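Local coordinates for protein glutamate racemase (Campylobacter jejuni, PDB 3UHF) that is a glutamate racemase of the Asp/Glu/hydantoin racemase family and holds D-glutamic acid in its ligand pocket, at residues E147-R152 / A199-C204; G167-M172 / Q184-Y189; F252-S255 / S260-N263. All coordinates share one frame; numbering follows the deposited sequence. Where two conformers were deposited one is given.

Contact 1: residues E147-R152 / A199-C204. With DGL (D-glutamic acid), chain C.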
loop_
_atom_site.group_PDB
_atom_site.type_symbol
_atom_site.label_atom_id
_atom_site.label_comp_id
_atom_site.label_asym_id
_atom_site.label_seq_id
_atom_site.Cartn_x
_atom_site.Cartn_y
_atom_site.Cartn_z
ATOM N N GLU A 147 -5.940 5.423 13.734
ATOM C CA GLU A 147 -7.170 4.683 14.027
ATOM C C GLU A 147 -8.081 4.507 12.806
ATOM O O GLU A 147 -9.259 4.167 12.943
ATOM C CB GLU A 147 -7.926 5.310 15.206
ATOM C CG GLU A 147 -7.143 5.210 16.505
ATOM C CD GLU A 147 -7.823 5.874 17.685
ATOM O OE1 GLU A 147 -8.924 6.436 17.518
ATOM O OE2 GLU A 147 -7.244 5.832 18.790
ATOM N N GLU A 148 -7.539 4.722 11.611
ATOM C CA GLU A 148 -8.381 4.643 10.414
ATOM C C GLU A 148 -8.903 3.227 10.145
ATOM O O GLU A 148 -10.095 3.048 9.846
ATOM C CB GLU A 148 -7.654 5.221 9.193
ATOM C CG GLU A 148 -7.510 6.743 9.247
ATOM C CD GLU A 148 -8.834 7.463 9.021
ATOM O OE1 GLU A 148 -9.020 8.568 9.575
ATOM O OE2 GLU A 148 -9.690 6.924 8.285
ATOM N N TYR A 149 -8.038 2.222 10.255
ATOM C CA TYR A 149 -8.501 0.848 10.051
ATOM C C TYR A 149 -9.493 0.469 11.131
ATOM O O TYR A 149 -10.529 -0.135 10.841
ATOM C CB TYR A 149 -7.344 -0.156 10.071
ATOM C CG TYR A 149 -6.591 -0.255 8.767
ATOM C CD1 TYR A 149 -5.447 0.506 8.553
ATOM C CD2 TYR A 149 -7.018 -1.108 7.758
ATOM C CE1 TYR A 149 -4.744 0.429 7.369
ATOM C CE2 TYR A 149 -6.314 -1.202 6.560
ATOM C CZ TYR A 149 -5.174 -0.426 6.381
ATOM O OH TYR A 149 -4.468 -0.488 5.210
ATOM N N GLN A 150 -9.162 0.816 12.375
ATOM C CA GLN A 150 -10.010 0.478 13.515
ATOM C C GLN A 150 -11.408 1.072 13.353
ATOM O O GLN A 150 -12.412 0.381 13.543
ATOM C CB GLN A 150 -9.403 0.965 14.836
ATOM C CG GLN A 150 -8.063 0.333 15.221
ATOM C CD GLN A 150 -6.881 1.153 14.726
ATOM O OE1 GLN A 150 -6.821 1.506 13.554
ATOM N NE2 GLN A 150 -5.951 1.480 15.624
ATOM N N LYS A 151 -11.467 2.353 12.997
ATOM C CA LYS A 151 -12.747 3.043 12.855
ATOM C C LYS A 151 -13.596 2.467 11.729
ATOM O O LYS A 151 -14.818 2.336 11.866
ATOM C CB LYS A 151 -12.541 4.545 12.634
ATOM C CG LYS A 151 -12.132 5.324 13.890
ATOM C CD LYS A 151 -11.727 6.756 13.525
ATOM C CE LYS A 151 -11.887 7.721 14.696
ATOM N NZ LYS A 151 -10.795 7.612 15.701
ATOM N N ARG A 152 -12.961 2.142 10.613
ATOM C CA ARG A 152 -13.702 1.561 9.497
ATOM C C ARG A 152 -14.270 0.201 9.879
ATOM O O ARG A 152 -15.452 -0.063 9.674
ATOM C CB ARG A 152 -12.825 1.453 8.247
ATOM C CG ARG A 152 -12.459 2.794 7.635
ATOM C CD ARG A 152 -11.648 2.620 6.356
ATOM N NE ARG A 152 -11.472 3.888 5.649
ATOM C CZ ARG A 152 -12.363 4.399 4.805
ATOM N NH1 ARG A 152 -13.494 3.752 4.561
ATOM N NH2 ARG A 152 -12.128 5.558 4.205
ATOM N N ALA A 199 -7.977 -13.159 10.001
ATOM C CA ALA A 199 -7.413 -12.362 8.917
ATOM C C ALA A 199 -6.294 -11.463 9.426
ATOM O O ALA A 199 -6.412 -10.851 10.485
ATOM C CB ALA A 199 -8.481 -11.521 8.245
ATOM N N LEU A 200 -5.218 -11.381 8.653
ATOM C CA LEU A 200 -4.108 -10.473 8.983
ATOM C C LEU A 200 -4.035 -9.422 7.887
ATOM O O LEU A 200 -3.755 -9.744 6.725
ATOM C CB LEU A 200 -2.805 -11.261 9.030
ATOM C CG LEU A 200 -1.513 -10.463 9.241
ATOM C CD1 LEU A 200 -1.541 -9.764 10.583
ATOM C CD2 LEU A 200 -0.320 -11.400 9.147
ATOM N N ILE A 201 -4.334 -8.171 8.224
ATOM C CA ILE A 201 -4.246 -7.130 7.216
ATOM C C ILE A 201 -2.799 -6.645 7.119
ATOM O O ILE A 201 -2.233 -6.128 8.092
ATOM C CB ILE A 201 -5.178 -5.936 7.491
ATOM C CG1 ILE A 201 -6.632 -6.420 7.672
ATOM C CG2 ILE A 201 -5.107 -4.978 6.315
ATOM C CD1 ILE A 201 -7.648 -5.287 7.869
ATOM N N LEU A 202 -2.200 -6.822 5.948
ATOM C CA LEU A 202 -0.837 -6.346 5.729
ATOM C C LEU A 202 -0.902 -4.856 5.410
ATOM O O LEU A 202 -0.785 -4.446 4.245
ATOM C CB LEU A 202 -0.199 -7.114 4.574
ATOM C CG LEU A 202 -0.160 -8.637 4.751
ATOM C CD1 LEU A 202 0.428 -9.295 3.521
ATOM C CD2 LEU A 202 0.653 -9.025 5.988
ATOM N N ALA A 203 -1.124 -4.053 6.447
ATOM C CA ALA A 203 -1.452 -2.645 6.262
ATOM C C ALA A 203 -0.204 -1.780 6.154
ATOM O O ALA A 203 -0.110 -0.719 6.789
ATOM C CB ALA A 203 -2.348 -2.158 7.417
ATOM N N CYS A 204 0.739 -2.222 5.324
ATOM C CA CYS A 204 1.985 -1.488 5.098
ATOM C C CYS A 204 2.588 -2.009 3.797
ATOM O O CYS A 204 2.575 -3.224 3.544
ATOM C CB CYS A 204 2.948 -1.716 6.257
ATOM S SG CYS A 204 4.599 -0.964 6.044
HETATM N N DGL C . 5.025 3.123 2.833
HETATM C CA DGL C . 4.827 3.024 4.283
HETATM C C DGL C . 3.485 2.377 4.586
HETATM O O DGL C . 2.901 1.691 3.736
HETATM C CB DGL C . 5.938 2.200 4.931
HETATM C CG DGL C . 7.297 2.897 4.911
HETATM C CD DGL C . 7.236 4.218 5.649
HETATM O OE1 DGL C . 7.211 5.275 4.979
HETATM O OE2 DGL C . 7.172 4.194 6.896
HETATM O OXT DGL C . 2.987 2.502 5.697
#

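Contact 2: residues G167-M172 / Q184-Y189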
loop_
_atom_site.group_PDB
_atom_site.type_symbol
_atom_site.label_atom_id
_atom_site.label_comp_id
_atom_site.label_asym_id
_atom_site.label_seq_id
_atom_site.Cartn_x
_atom_site.Cartn_y
_atom_site.Cartn_z
ATOM N N GLY A 167 6.738 -1.880 13.675
ATOM C CA GLY A 167 7.540 -0.916 12.945
ATOM C C GLY A 167 8.840 -1.410 12.344
ATOM O O GLY A 167 9.240 -0.961 11.262
ATOM N N LEU A 168 9.492 -2.345 13.026
ATOM C CA LEU A 168 10.803 -2.825 12.592
ATOM C C LEU A 168 10.721 -3.622 11.299
ATOM O O LEU A 168 11.723 -3.803 10.614
ATOM C CB LEU A 168 11.467 -3.677 13.674
ATOM C CG LEU A 168 12.625 -3.020 14.429
ATOM C CD1 LEU A 168 13.668 -2.492 13.464
ATOM C CD2 LEU A 168 12.121 -1.895 15.300
ATOM N N PHE A 169 9.529 -4.113 10.965
ATOM C CA PHE A 169 9.377 -4.871 9.730
ATOM C C PHE A 169 9.801 -4.037 8.517
ATOM O O PHE A 169 10.331 -4.574 7.552
ATOM C CB PHE A 169 7.933 -5.353 9.525
ATOM C CG PHE A 169 7.507 -6.486 10.433
ATOM C CD1 PHE A 169 6.158 -6.870 10.473
ATOM C CD2 PHE A 169 8.416 -7.176 11.211
ATOM C CE1 PHE A 169 5.745 -7.912 11.288
ATOM C CE2 PHE A 169 8.009 -8.236 12.026
ATOM C CZ PHE A 169 6.659 -8.592 12.063
ATOM N N VAL A 170 9.566 -2.727 8.566
ATOM C CA VAL A 170 9.900 -1.861 7.435
ATOM C C VAL A 170 11.405 -1.872 7.129
ATOM O O VAL A 170 11.802 -2.244 6.020
ATOM C CB VAL A 170 9.363 -0.405 7.611
ATOM C CG1 VAL A 170 10.026 0.545 6.601
ATOM C CG2 VAL A 170 7.825 -0.364 7.495
ATOM N N PRO A 171 12.254 -1.485 8.101
ATOM C CA PRO A 171 13.688 -1.524 7.762
ATOM C C PRO A 171 14.240 -2.937 7.547
ATOM O O PRO A 171 15.209 -3.080 6.806
ATOM C CB PRO A 171 14.364 -0.849 8.972
ATOM C CG PRO A 171 13.376 -0.944 10.086
ATOM C CD PRO A 171 12.021 -0.847 9.411
ATOM N N MET A 172 13.666 -3.956 8.191
ATOM C CA MET A 172 14.102 -5.329 7.935
ATOM C C MET A 172 13.883 -5.716 6.475
ATOM O O MET A 172 14.775 -6.280 5.839
ATOM C CB MET A 172 13.413 -6.321 8.876
ATOM C CG MET A 172 13.904 -6.152 10.309
ATOM S SD MET A 172 13.026 -7.169 11.508
ATOM C CE MET A 172 13.954 -8.706 11.351
ATOM N N GLN A 184 12.242 -14.323 12.736
ATOM C CA GLN A 184 11.423 -15.093 13.669
ATOM C C GLN A 184 11.392 -14.386 15.019
ATOM O O GLN A 184 10.353 -14.324 15.673
ATOM C CB GLN A 184 11.978 -16.508 13.839
ATOM C CG GLN A 184 11.300 -17.316 14.944
ATOM C CD GLN A 184 9.881 -17.730 14.575
ATOM O OE1 GLN A 184 9.511 -17.752 13.398
ATOM N NE2 GLN A 184 9.077 -18.053 15.584
ATOM N N SER A 185 12.536 -13.850 15.437
ATOM C CA SER A 185 12.614 -13.153 16.720
ATOM C C SER A 185 11.787 -11.866 16.735
ATOM O O SER A 185 11.193 -11.512 17.755
ATOM C CB SER A 185 14.071 -12.854 17.075
ATOM O OG SER A 185 14.801 -14.057 17.247
ATOM N N ALA A 186 11.748 -11.166 15.606
ATOM C CA ALA A 186 10.926 -9.963 15.492
ATOM C C ALA A 186 9.441 -10.323 15.589
ATOM O O ALA A 186 8.655 -9.642 16.246
ATOM C CB ALA A 186 11.191 -9.274 14.179
ATOM N N MET A 187 9.066 -11.394 14.911
ATOM C CA MET A 187 7.679 -11.843 14.959
ATOM C C MET A 187 7.290 -12.244 16.381
ATOM O O MET A 187 6.195 -11.900 16.853
ATOM C CB MET A 187 7.440 -12.970 13.959
ATOM C CG MET A 187 7.516 -12.480 12.529
ATOM S SD MET A 187 6.943 -13.684 11.296
ATOM C CE MET A 187 8.167 -14.978 11.508
ATOM N N GLU A 188 8.191 -12.931 17.079
ATOM C CA GLU A 188 7.915 -13.330 18.453
ATOM C C GLU A 188 7.800 -12.106 19.344
ATOM O O GLU A 188 6.960 -12.059 20.247
ATOM C CB GLU A 188 8.971 -14.306 18.972
ATOM C CG GLU A 188 8.901 -15.660 18.281
ATOM C CD GLU A 188 10.032 -16.599 18.664
ATOM O OE1 GLU A 188 10.974 -16.172 19.376
ATOM O OE2 GLU A 188 9.980 -17.773 18.237
ATOM N N TYR A 189 8.625 -11.101 19.064
ATOM C CA TYR A 189 8.599 -9.862 19.820
ATOM C C TYR A 189 7.254 -9.161 19.684
ATOM O O TYR A 189 6.644 -8.784 20.687
ATOM C CB TYR A 189 9.724 -8.936 19.349
ATOM C CG TYR A 189 9.696 -7.542 19.944
ATOM C CD1 TYR A 189 10.162 -7.303 21.231
ATOM C CD2 TYR A 189 9.236 -6.460 19.199
ATOM C CE1 TYR A 189 10.154 -6.025 21.770
ATOM C CE2 TYR A 189 9.225 -5.176 19.730
ATOM C CZ TYR A 189 9.685 -4.967 21.016
ATOM O OH TYR A 189 9.680 -3.698 21.546
#

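Contact 3: residues F252-S255 / S260-N263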
loop_
_atom_site.group_PDB
_atom_site.type_symbol
_atom_site.label_atom_id
_atom_site.label_comp_id
_atom_site.label_asym_id
_atom_site.label_seq_id
_atom_site.Cartn_x
_atom_site.Cartn_y
_atom_site.Cartn_z
ATOM N N PHE A 252 9.722 5.474 -13.558
ATOM C CA PHE A 252 10.093 5.577 -12.152
ATOM C C PHE A 252 10.773 6.900 -11.845
ATOM O O PHE A 252 11.692 7.315 -12.553
ATOM C CB PHE A 252 11.022 4.421 -11.777
ATOM C CG PHE A 252 10.367 3.081 -11.876
ATOM C CD1 PHE A 252 10.494 2.314 -13.024
ATOM C CD2 PHE A 252 9.611 2.593 -10.819
ATOM C CE1 PHE A 252 9.878 1.077 -13.118
ATOM C CE2 PHE A 252 8.988 1.356 -10.908
ATOM C CZ PHE A 252 9.118 0.602 -12.063
ATOM N N TYR A 253 10.317 7.552 -10.783
ATOM C CA TYR A 253 10.967 8.749 -10.269
ATOM C C TYR A 253 11.182 8.631 -8.769
ATOM O O TYR A 253 10.422 7.957 -8.080
ATOM C CB TYR A 253 10.126 9.981 -10.577
ATOM C CG TYR A 253 9.921 10.210 -12.057
ATOM C CD1 TYR A 253 10.796 11.011 -12.783
ATOM C CD2 TYR A 253 8.853 9.632 -12.730
ATOM C CE1 TYR A 253 10.610 11.226 -14.140
ATOM C CE2 TYR A 253 8.655 9.844 -14.090
ATOM C CZ TYR A 253 9.535 10.639 -14.788
ATOM O OH TYR A 253 9.341 10.855 -16.136
ATOM N N ALA A 254 12.226 9.276 -8.257
ATOM C CA ALA A 254 12.464 9.246 -6.827
ATOM C C ALA A 254 13.175 10.512 -6.393
ATOM O O ALA A 254 13.909 11.122 -7.178
ATOM C CB ALA A 254 13.283 8.008 -6.437
ATOM N N SER A 255 12.968 10.903 -5.142
ATOM C CA SER A 255 13.605 12.114 -4.635
ATOM C C SER A 255 15.080 11.889 -4.293
ATOM O O SER A 255 15.798 12.835 -3.960
ATOM C CB SER A 255 12.837 12.675 -3.443
ATOM O OG SER A 255 12.674 11.696 -2.433
ATOM N N SER A 260 18.601 3.057 -7.826
ATOM C CA SER A 260 18.386 2.025 -6.825
ATOM C C SER A 260 16.914 1.605 -6.805
ATOM O O SER A 260 16.592 0.423 -6.656
ATOM C CB SER A 260 18.812 2.520 -5.441
ATOM O OG SER A 260 18.512 1.563 -4.442
ATOM N N LEU A 261 16.023 2.579 -6.957
ATOM C CA LEU A 261 14.587 2.298 -6.987
ATOM C C LEU A 261 14.240 1.421 -8.186
ATOM O O LEU A 261 13.522 0.429 -8.048
ATOM C CB LEU A 261 13.769 3.589 -7.041
ATOM C CG LEU A 261 12.275 3.387 -7.353
ATOM C CD1 LEU A 261 11.619 2.519 -6.301
ATOM C CD2 LEU A 261 11.559 4.715 -7.475
ATOM N N LYS A 262 14.748 1.792 -9.358
ATOM C CA LYS A 262 14.516 1.017 -10.572
ATOM C C LYS A 262 15.047 -0.406 -10.422
ATOM O O LYS A 262 14.399 -1.361 -10.846
ATOM C CB LYS A 262 15.167 1.695 -11.780
ATOM C CG LYS A 262 14.549 3.035 -12.144
ATOM C CD LYS A 262 15.325 3.707 -13.275
ATOM C CE LYS A 262 14.728 5.057 -13.634
ATOM N NZ LYS A 262 15.557 5.804 -14.624
ATOM N N ASN A 263 16.226 -0.537 -9.817
ATOM C CA ASN A 263 16.832 -1.846 -9.606
ATOM C C ASN A 263 15.945 -2.744 -8.760
ATOM O O ASN A 263 15.719 -3.906 -9.102
ATOM C CB ASN A 263 18.206 -1.711 -8.952
ATOM C CG ASN A 263 18.836 -3.056 -8.640
ATOM O OD1 ASN A 263 19.318 -3.751 -9.534
ATOM N ND2 ASN A 263 18.840 -3.427 -7.366
#

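Contact 1: residues E147-R152 / A199-C204
The phenol ring of Tyr149 carries the whole contact on the helix side, meeting two aliphatic groups that both approach it obliquely, neither squarely over a face nor in the plane of the edge. Ala203 CB sits 3.5 Å from Tyr149 CZ and is equally near CE1 and OH, so the methyl rests against the hydroxyl end of the ring. The branch methyl of Ile201 comes to the other ortho carbon of the hydroxyl, with CG2 4.0 Å from Tyr149 CE2. Tyr149 turns its CG anti to its carbonyl carbon (chi1 -81°), which carries the ring off the first turn of helix 148-155 and across to the strand. In Ile201 it is CG2, anti to the backbone N, that faces the ring.

The hydroxyl at the far end does not bond to the strand; Tyr149 OH is hydrogen-bonded to Asn95 ND2, a link that ties a buried polar atom to a residue of the ligand pocket. Ile117 and Val121 of helix 117-128 also touch Tyr149, while Val137 and Ala139 of strand 135-139 pack against Ala203. Toward Cys204 the backbone bends through two successive inverse gamma turns, centred on Leu202 and Ala203, each closed by a weak bond. Cys204 SG lies 3.6 Å from CB of the bound D-glutamic acid. Helices packed on a parallel sheet, with the ligand at the C-terminal ends of its strands, are the familiar layout of alpha/beta folds; here the packing lies just behind the chain leading to Cys204, which lines the D-glutamic acid pocket.

Contact 2: residues G167-M172 / Q184-Y189
The methyl of Ala186 is the small bump at the middle of this helix-to-helix contact, received between the ring of Phe169 and the end of Met172. It meets the ring at its edge, close to the ring plane, with Ala186 CB 4.0 Å from Phe169 CE2. Met172 comes in with its sulfur: SD lies 3.9 Å from Ala186 CB, and the terminal methyl CE, swung aside by a bend at chi3 (85°), touches the same methyl. The next residue, Met187, reaches the tip of the phenyl group, its CG 4.0 Å from Phe169 CZ, and the two side chains cross at about a right angle. The ring thus spans Ala186 and Met187 along the surface of helix 181-191.

Tyr190 and Phe207 add edge-to-face ring contacts to Phe169, and Leu214 and Tyr217 of helix 211-218 touch Met187. Within helix 181-191, Gln184 NE2 donates a nearly straight hydrogen bond (174°) to Glu188 OE2, which it meets from above the carboxylate plane. Between the two segments every touching group is carbon or thioether sulfur and all four residues are buried, which implies purely apolar packing; beside it, Leu168 N is hydrogen-bonded to Tyr190 OH.

Contact 3: residues F252-S255 / S260-N263
Leu261 and Lys262 of the helix share the face of the strand turned to the helix. Leu261 uses one branch, CD2, for its contacts with the strand: the methyl is 3.9 Å from Ala254 CB, 3.5 Å from the backbone Tyr253 O, and at longer range meets Phe252 CB. With CG anti to the backbone N (chi1 169°), the branch is carried off the helix to the strand between Phe252 and Ala254, whose CB atoms both face the helix. Lys262 makes its contact with the aliphatic part of the chain. Its CG lies 3.8 Å from Phe252 CB and obliquely to the phenyl ring, and farther out CE passes 3.9 Å from Phe252 O. Beyond CG the lysine is fully extended, which takes the amino group past the phenylalanine backbone while the two side chains slant across each other.

In the next shell, Lys262 NZ is paired in a salt bridge with Glu259, a partner that would help to fix the direction of the extended chain. The Phe252 side chain also touches Leu37 and Leu40 of helix 37-45, and Leu261 touches Leu37 and Val34. Tyr253 leaves the backbone on the side away from the helix; its side chain touches Ile53 and Tyr55, and its ring meets that of Phe85. At the strand end Ser255 OG is hydrogen-bonded to Asp57 and to the backbone N of Ala59. Strand 249-254 is an outermost strand of the five-stranded parallel sheet, bonded through its backbone to strand 51-56, and helix 258-268 packs on one side of it together with helix 37-45.

In the fold
Contacts 1 and 2 belong to the same part of the chain: contact 2 is nested inside the loop closed by contact 1, and helix 181-191 leads on to strand 199-202 of the four-stranded parallel sheet. Their centres lie about 18 Å apart, yet they touch where Cys204 SG packs 3.6 Å from Val170 CG2, two residues of the D-glutamic acid pocket. Contact 3 follows both along the chain, on the edge of the five-stranded parallel sheet, with its centre about 28 Å from that of contact 1 and about 25 Å from that of contact 2. The contacts thus sample two alpha/beta halves, and the pocket draws residues from both.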